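Local atomic coordinates of purine-binding protein BAB2_0673 (Brucella melitensis biovar Abortus, PDB entry 3S99), a protein that binds adenine, probably along with other purines such as guanine, and may serve an ABC-type system that takes them up. Residues Asp217-Ile222 against Ile240-Asp245; Ser326-Ala331 against Met343-Ala348. One frame throughout, in Å; residues are numbered along the deposited sequence.

Contact 1 of 2, residues Asp217-Ile222 against Ile240-Asp245; sequences DSTAAI and IKFAPD. With ADE (adenine), chain T.
Ser218 OG is gripped by two groups, one step before Thr219 packs onto Phe242. Ser218 OG accepts a hydrogen bond from Ala220 N at 3.0 Å, with a nearly straight N-H...O angle of 165°. This is an ST turn. Glu197 OE1 of helix 194-206 is the second partner of the same hydroxyl. The turn leads into helix 220-227, with Thr219 at the N-cap position.

The contact itself is apolar. Thr219 CG2 lies over one face of the Phe242 ring, 3.9 Å from the ring centroid and 21° off the ring normal. This is a CH-pi contact. The methyl sits off centre, with Phe242 CD2 as its nearest ring atom. With chi1 at 49°, Thr219 OG1 sits between the backbone N and the carbonyl carbon, which leaves CG2 for the ring face. Phe40 also meets the Phe242 ring.

One turn further on, Ile222 uses two branches. Ile222 CG1 lies 3.7 Å from Ala243 CB, and CD1 follows close behind. Ile222 CG2 rests more loosely against Phe242 CB, at 4.1 Å. The short 3-10 segment 240-242 closes with a bond from Ala243 N to Ile240 O.

At the other end of 217-222, Asp217 OD1 comes within 2.7 Å of adenine N1. Asp217 OD2 lies 3.2 Å from adenine C2. Ser94 OG is hydrogen-bonded to the adenine, and Trp42 and Trp191 belong to its binding site.

Strand 211-214, helix 220-227 and strand 231-236 form a beta-alpha-beta crossover. Its first loop carries Asp217 into the adenine pocket, consistent with the two-lobed periplasmic binding protein fold of the BMP family.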
loop_
_atom_site.group_PDB
_atom_site.type_symbol
_atom_site.label_atom_id
_atom_site.label_comp_id
_atom_site.label_asym_id
_atom_site.label_seq_id
_atom_site.Cartn_x
_atom_site.Cartn_y
_atom_site.Cartn_z
ATOM N N ASP A 217 -0.224 5.490 -7.144
ATOM C CA ASP A 217 0.606 4.370 -7.623
ATOM C C ASP A 217 1.914 4.746 -8.305
ATOM O O ASP A 217 2.793 3.898 -8.468
ATOM C CB ASP A 217 -0.235 3.510 -8.590
ATOM C CG ASP A 217 -1.361 2.736 -7.878
ATOM O OD1 ASP A 217 -1.438 2.819 -6.613
ATOM O OD2 ASP A 217 -2.144 2.011 -8.583
ATOM N N SER A 218 2.055 6.006 -8.722
ATOM C CA SER A 218 3.125 6.338 -9.656
ATOM C C SER A 218 4.227 7.174 -9.030
ATOM O O SER A 218 4.081 7.701 -7.925
ATOM C CB SER A 218 2.582 7.076 -10.900
ATOM O OG SER A 218 2.545 8.462 -10.658
ATOM N N THR A 219 5.313 7.306 -9.772
ATOM C CA THR A 219 6.418 8.209 -9.408
ATOM C C THR A 219 6.202 9.686 -9.781
ATOM O O THR A 219 7.139 10.474 -9.641
ATOM C CB THR A 219 7.710 7.813 -10.110
ATOM O OG1 THR A 219 7.425 7.636 -11.499
ATOM C CG2 THR A 219 8.268 6.528 -9.537
ATOM N N ALA A 220 5.014 10.057 -10.283
ATOM C CA ALA A 220 4.791 11.457 -10.749
ATOM C C ALA A 220 5.056 12.492 -9.644
ATOM O O ALA A 220 5.810 13.447 -9.850
ATOM C CB ALA A 220 3.404 11.632 -11.306
ATOM N N ALA A 221 4.473 12.295 -8.467
ATOM C CA ALA A 221 4.616 13.282 -7.373
ATOM C C ALA A 221 6.034 13.375 -6.836
ATOM O O ALA A 221 6.506 14.480 -6.561
ATOM C CB ALA A 221 3.638 13.022 -6.236
ATOM N N ILE A 222 6.725 12.241 -6.703
ATOM C CA ILE A 222 8.075 12.275 -6.147
ATOM C C ILE A 222 9.079 12.960 -7.050
ATOM O O ILE A 222 10.011 13.571 -6.556
ATOM C CB ILE A 222 8.615 10.861 -5.733
ATOM C CG1 ILE A 222 9.664 11.025 -4.622
ATOM C CG2 ILE A 222 9.136 10.077 -6.929
ATOM C CD1 ILE A 222 10.141 9.743 -3.971
ATOM N N ILE A 240 13.909 5.661 -4.977
ATOM C CA ILE A 240 15.119 6.459 -4.810
ATOM C C ILE A 240 15.690 6.954 -6.159
ATOM O O ILE A 240 16.105 8.117 -6.243
ATOM C CB ILE A 240 16.210 5.679 -4.019
ATOM C CG1 ILE A 240 17.396 6.582 -3.621
ATOM C CG2 ILE A 240 16.707 4.458 -4.817
ATOM C CD1 ILE A 240 17.120 7.601 -2.543
ATOM N N LYS A 241 15.683 6.099 -7.195
ATOM C CA LYS A 241 16.280 6.474 -8.490
ATOM C C LYS A 241 15.607 7.706 -9.098
ATOM O O LYS A 241 16.250 8.450 -9.829
ATOM C CB LYS A 241 16.256 5.316 -9.505
ATOM N N PHE A 242 14.333 7.937 -8.759
ATOM C CA PHE A 242 13.593 9.109 -9.243
ATOM C C PHE A 242 13.732 10.350 -8.344
ATOM O O PHE A 242 13.215 11.417 -8.669
ATOM C CB PHE A 242 12.111 8.724 -9.410
ATOM C CG PHE A 242 11.899 7.635 -10.398
ATOM C CD1 PHE A 242 11.783 7.921 -11.751
ATOM C CD2 PHE A 242 11.861 6.318 -9.991
ATOM C CE1 PHE A 242 11.587 6.913 -12.663
ATOM C CE2 PHE A 242 11.675 5.302 -10.891
ATOM C CZ PHE A 242 11.544 5.587 -12.225
ATOM N N ALA A 243 14.421 10.212 -7.208
ATOM C CA ALA A 243 14.525 11.285 -6.229
ATOM C C ALA A 243 15.735 10.997 -5.333
ATOM O O ALA A 243 15.575 10.833 -4.127
ATOM C CB ALA A 243 13.226 11.377 -5.390
ATOM N N PRO A 244 16.938 10.921 -5.932
ATOM C CA PRO A 244 18.110 10.369 -5.257
ATOM C C PRO A 244 18.522 11.138 -4.014
ATOM O O PRO A 244 18.964 10.534 -3.060
ATOM C CB PRO A 244 19.230 10.437 -6.323
ATOM C CG PRO A 244 18.592 10.827 -7.594
ATOM C CD PRO A 244 17.250 11.427 -7.282
ATOM N N ASP A 245 18.393 12.455 -4.031
ATOM C CA ASP A 245 18.753 13.246 -2.880
ATOM C C ASP A 245 17.546 13.709 -2.064
ATOM O O ASP A 245 17.730 14.419 -1.077
ATOM C CB ASP A 245 19.655 14.433 -3.269
ATOM C CG ASP A 245 19.000 15.396 -4.244
ATOM O OD1 ASP A 245 17.985 15.056 -4.879
ATOM O OD2 ASP A 245 19.527 16.511 -4.388
HETATM N N9 ADE T . -5.583 -1.673 -4.090
HETATM C C8 ADE T . -5.281 -1.566 -2.750
HETATM N N7 ADE T . -4.315 -0.726 -2.468
HETATM C C5 ADE T . -4.000 -0.273 -3.755
HETATM C C6 ADE T . -3.056 0.640 -4.137
HETATM N N6 ADE T . -2.295 1.167 -3.166
HETATM N N1 ADE T . -2.934 0.920 -5.475
HETATM C C2 ADE T . -3.754 0.306 -6.345
HETATM N N3 ADE T . -4.707 -0.592 -6.092
HETATM C C4 ADE T . -4.757 -0.822 -4.760
#

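Contact 2 of 2, residues Ser326-Ala331 against Met343-Ala348; sequences SEWLKA and MNFYVA
Trp328 and Phe345 form an edge-to-face pair. The centroids of the Trp328 six-membered ring and the Phe345 ring are 5.1 Å apart, and the planes stand at 79°. Phe345 supplies the edge: Phe345 CZ lies 3.8 Å from Trp328 CE2. Trp328 holds CG anti to the backbone N (chi1 170°), which carries the indole across to the other segment.

The opposite indole face is filled from within its own strand, where Leu329 CG lies over the centre. Met343 is extended through chi1 and chi2, then bends at chi3 (-131°). The bend brings Met343 CE into a tight approach to Trp328 CH2, at 3.3 Å. Met343 CG meanwhile lies over a face of Phe345, towards the rim. Val347 CG1 makes a looser approach, 4.3 Å from Trp328 CE3.

Trp328 and Leu329 both pair with Ile320 in a classic beta bulge. Lys322 makes a cation-pi contact with Phe345. No hydrogen bond joins the two segments. The contact is apolar and rests on van der Waals packing around the indole, and the edge-to-face pair probably adds a weak electrostatic preference.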
loop_
_atom_site.group_PDB
_atom_site.type_symbol
_atom_site.label_atom_id
_atom_site.label_comp_id
_atom_site.label_asym_id
_atom_site.label_seq_id
_atom_site.Cartn_x
_atom_site.Cartn_y
_atom_site.Cartn_z
ATOM N N SER A 326 -14.488 12.989 19.929
ATOM C CA SER A 326 -14.829 11.800 20.733
ATOM C C SER A 326 -13.614 10.879 20.911
ATOM O O SER A 326 -12.729 10.842 20.050
ATOM C CB SER A 326 -15.982 11.031 20.090
ATOM O OG SER A 326 -15.730 10.786 18.721
ATOM N N GLU A 327 -13.555 10.162 22.033
ATOM C CA GLU A 327 -12.476 9.186 22.254
ATOM C C GLU A 327 -12.659 7.998 21.287
ATOM O O GLU A 327 -13.791 7.601 20.969
ATOM C CB GLU A 327 -12.449 8.709 23.718
ATOM C CG GLU A 327 -11.167 7.958 24.149
ATOM C CD GLU A 327 -11.330 7.189 25.480
ATOM O OE1 GLU A 327 -12.271 6.368 25.571
ATOM O OE2 GLU A 327 -10.524 7.398 26.433
ATOM N N TRP A 328 -11.555 7.470 20.772
ATOM C CA TRP A 328 -11.624 6.221 20.018
ATOM C C TRP A 328 -11.059 5.116 20.876
ATOM O O TRP A 328 -11.770 4.185 21.212
ATOM C CB TRP A 328 -10.926 6.307 18.655
ATOM C CG TRP A 328 -10.780 4.984 17.980
ATOM C CD1 TRP A 328 -11.596 3.896 18.126
ATOM C CD2 TRP A 328 -9.754 4.597 17.046
ATOM N NE1 TRP A 328 -11.136 2.863 17.352
ATOM C CE2 TRP A 328 -10.005 3.264 16.683
ATOM C CE3 TRP A 328 -8.648 5.252 16.490
ATOM C CZ2 TRP A 328 -9.202 2.572 15.784
ATOM C CZ3 TRP A 328 -7.843 4.571 15.613
ATOM C CH2 TRP A 328 -8.122 3.231 15.264
ATOM N N LEU A 329 -9.798 5.241 21.260
ATOM C CA LEU A 329 -9.136 4.185 21.999
ATOM C C LEU A 329 -8.622 4.698 23.330
ATOM O O LEU A 329 -8.033 5.790 23.405
ATOM C CB LEU A 329 -7.965 3.595 21.195
ATOM C CG LEU A 329 -8.349 2.911 19.879
ATOM C CD1 LEU A 329 -7.112 2.669 19.004
ATOM C CD2 LEU A 329 -9.118 1.613 20.150
ATOM N N LYS A 330 -8.823 3.881 24.368
ATOM C CA LYS A 330 -8.384 4.205 25.727
ATOM C C LYS A 330 -6.879 4.017 25.804
ATOM O O LYS A 330 -6.314 3.284 25.014
ATOM C CB LYS A 330 -9.082 3.291 26.760
ATOM N N ALA A 331 -6.245 4.668 26.775
ATOM C CA ALA A 331 -4.829 4.461 27.076
ATOM C C ALA A 331 -4.446 2.990 26.998
ATOM O O ALA A 331 -5.063 2.140 27.659
ATOM C CB ALA A 331 -4.489 5.023 28.469
ATOM N N MET A 343 -12.468 1.366 8.409
ATOM C CA MET A 343 -12.140 2.714 8.927
ATOM C C MET A 343 -12.640 3.840 8.017
ATOM O O MET A 343 -12.248 3.937 6.846
ATOM C CB MET A 343 -10.633 2.876 9.161
ATOM C CG MET A 343 -10.241 4.056 10.071
ATOM S SD MET A 343 -8.476 3.995 10.384
ATOM C CE MET A 343 -8.422 4.188 12.156
ATOM N N ASN A 344 -13.515 4.676 8.570
ATOM C CA ASN A 344 -14.133 5.769 7.811
ATOM C C ASN A 344 -14.191 7.077 8.626
ATOM O O ASN A 344 -15.093 7.886 8.475
ATOM C CB ASN A 344 -15.526 5.342 7.319
ATOM C CG ASN A 344 -16.490 5.069 8.461
ATOM O OD1 ASN A 344 -16.125 5.139 9.643
ATOM N ND2 ASN A 344 -17.731 4.759 8.119
ATOM N N PHE A 345 -13.197 7.267 9.486
ATOM C CA PHE A 345 -13.052 8.477 10.278
ATOM C C PHE A 345 -11.572 8.803 10.402
ATOM O O PHE A 345 -10.716 7.921 10.246
ATOM C CB PHE A 345 -13.641 8.274 11.670
ATOM C CG PHE A 345 -13.011 7.159 12.437
ATOM C CD1 PHE A 345 -13.520 5.864 12.343
ATOM C CD2 PHE A 345 -11.891 7.391 13.246
ATOM C CE1 PHE A 345 -12.921 4.824 13.031
ATOM C CE2 PHE A 345 -11.292 6.349 13.949
ATOM C CZ PHE A 345 -11.814 5.064 13.843
ATOM N N TYR A 346 -11.275 10.073 10.662
ATOM C CA TYR A 346 -9.905 10.510 10.878
ATOM C C TYR A 346 -9.642 10.606 12.363
ATOM O O TYR A 346 -10.563 10.768 13.141
ATOM C CB TYR A 346 -9.641 11.874 10.259
ATOM C CG TYR A 346 -9.450 11.884 8.766
ATOM C CD1 TYR A 346 -8.535 11.025 8.142
ATOM C CD2 TYR A 346 -10.155 12.769 7.972
ATOM C CE1 TYR A 346 -8.358 11.060 6.779
ATOM C CE2 TYR A 346 -9.966 12.823 6.609
ATOM C CZ TYR A 346 -9.065 11.972 6.011
ATOM O OH TYR A 346 -8.889 12.036 4.638
ATOM N N VAL A 347 -8.376 10.525 12.749
ATOM C CA VAL A 347 -7.985 10.808 14.138
ATOM C C VAL A 347 -7.890 12.332 14.326
ATOM O O VAL A 347 -7.902 13.092 13.337
ATOM C CB VAL A 347 -6.649 10.097 14.538
ATOM C CG1 VAL A 347 -6.824 8.609 14.568
ATOM C CG2 VAL A 347 -5.482 10.482 13.594
ATOM N N ALA A 348 -7.824 12.775 15.590
ATOM C CA ALA A 348 -7.638 14.199 15.917
ATOM C C ALA A 348 -6.366 14.721 15.267
ATOM O O ALA A 348 -5.310 14.049 15.288
ATOM C CB ALA A 348 -7.571 14.422 17.444
#

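Overall arrangement
The chain builds the parallel sheet from strand 27-32 and then the mixed sheet from strand 151-156. Contact 1 follows: it closes the loop through strand 231-236 and ties the start of helix 220-227 to the turn before strand 247-253. After that strand the chain returns to the parallel sheet with 275-278 and finishes the mixed sheet with 285-287. Contact 2 closes a shorter loop, joining strand 327-329 through helix 337-341 to segment 343-348 on helix 161-175. The contacts neither nest nor cross. The centres of contact 1 and contact 2 are about 32 Å apart, their nearest atoms about 16 Å. Segment 217-222 begins with Asp217 of the adenine pocket; contact 2 lies away from it.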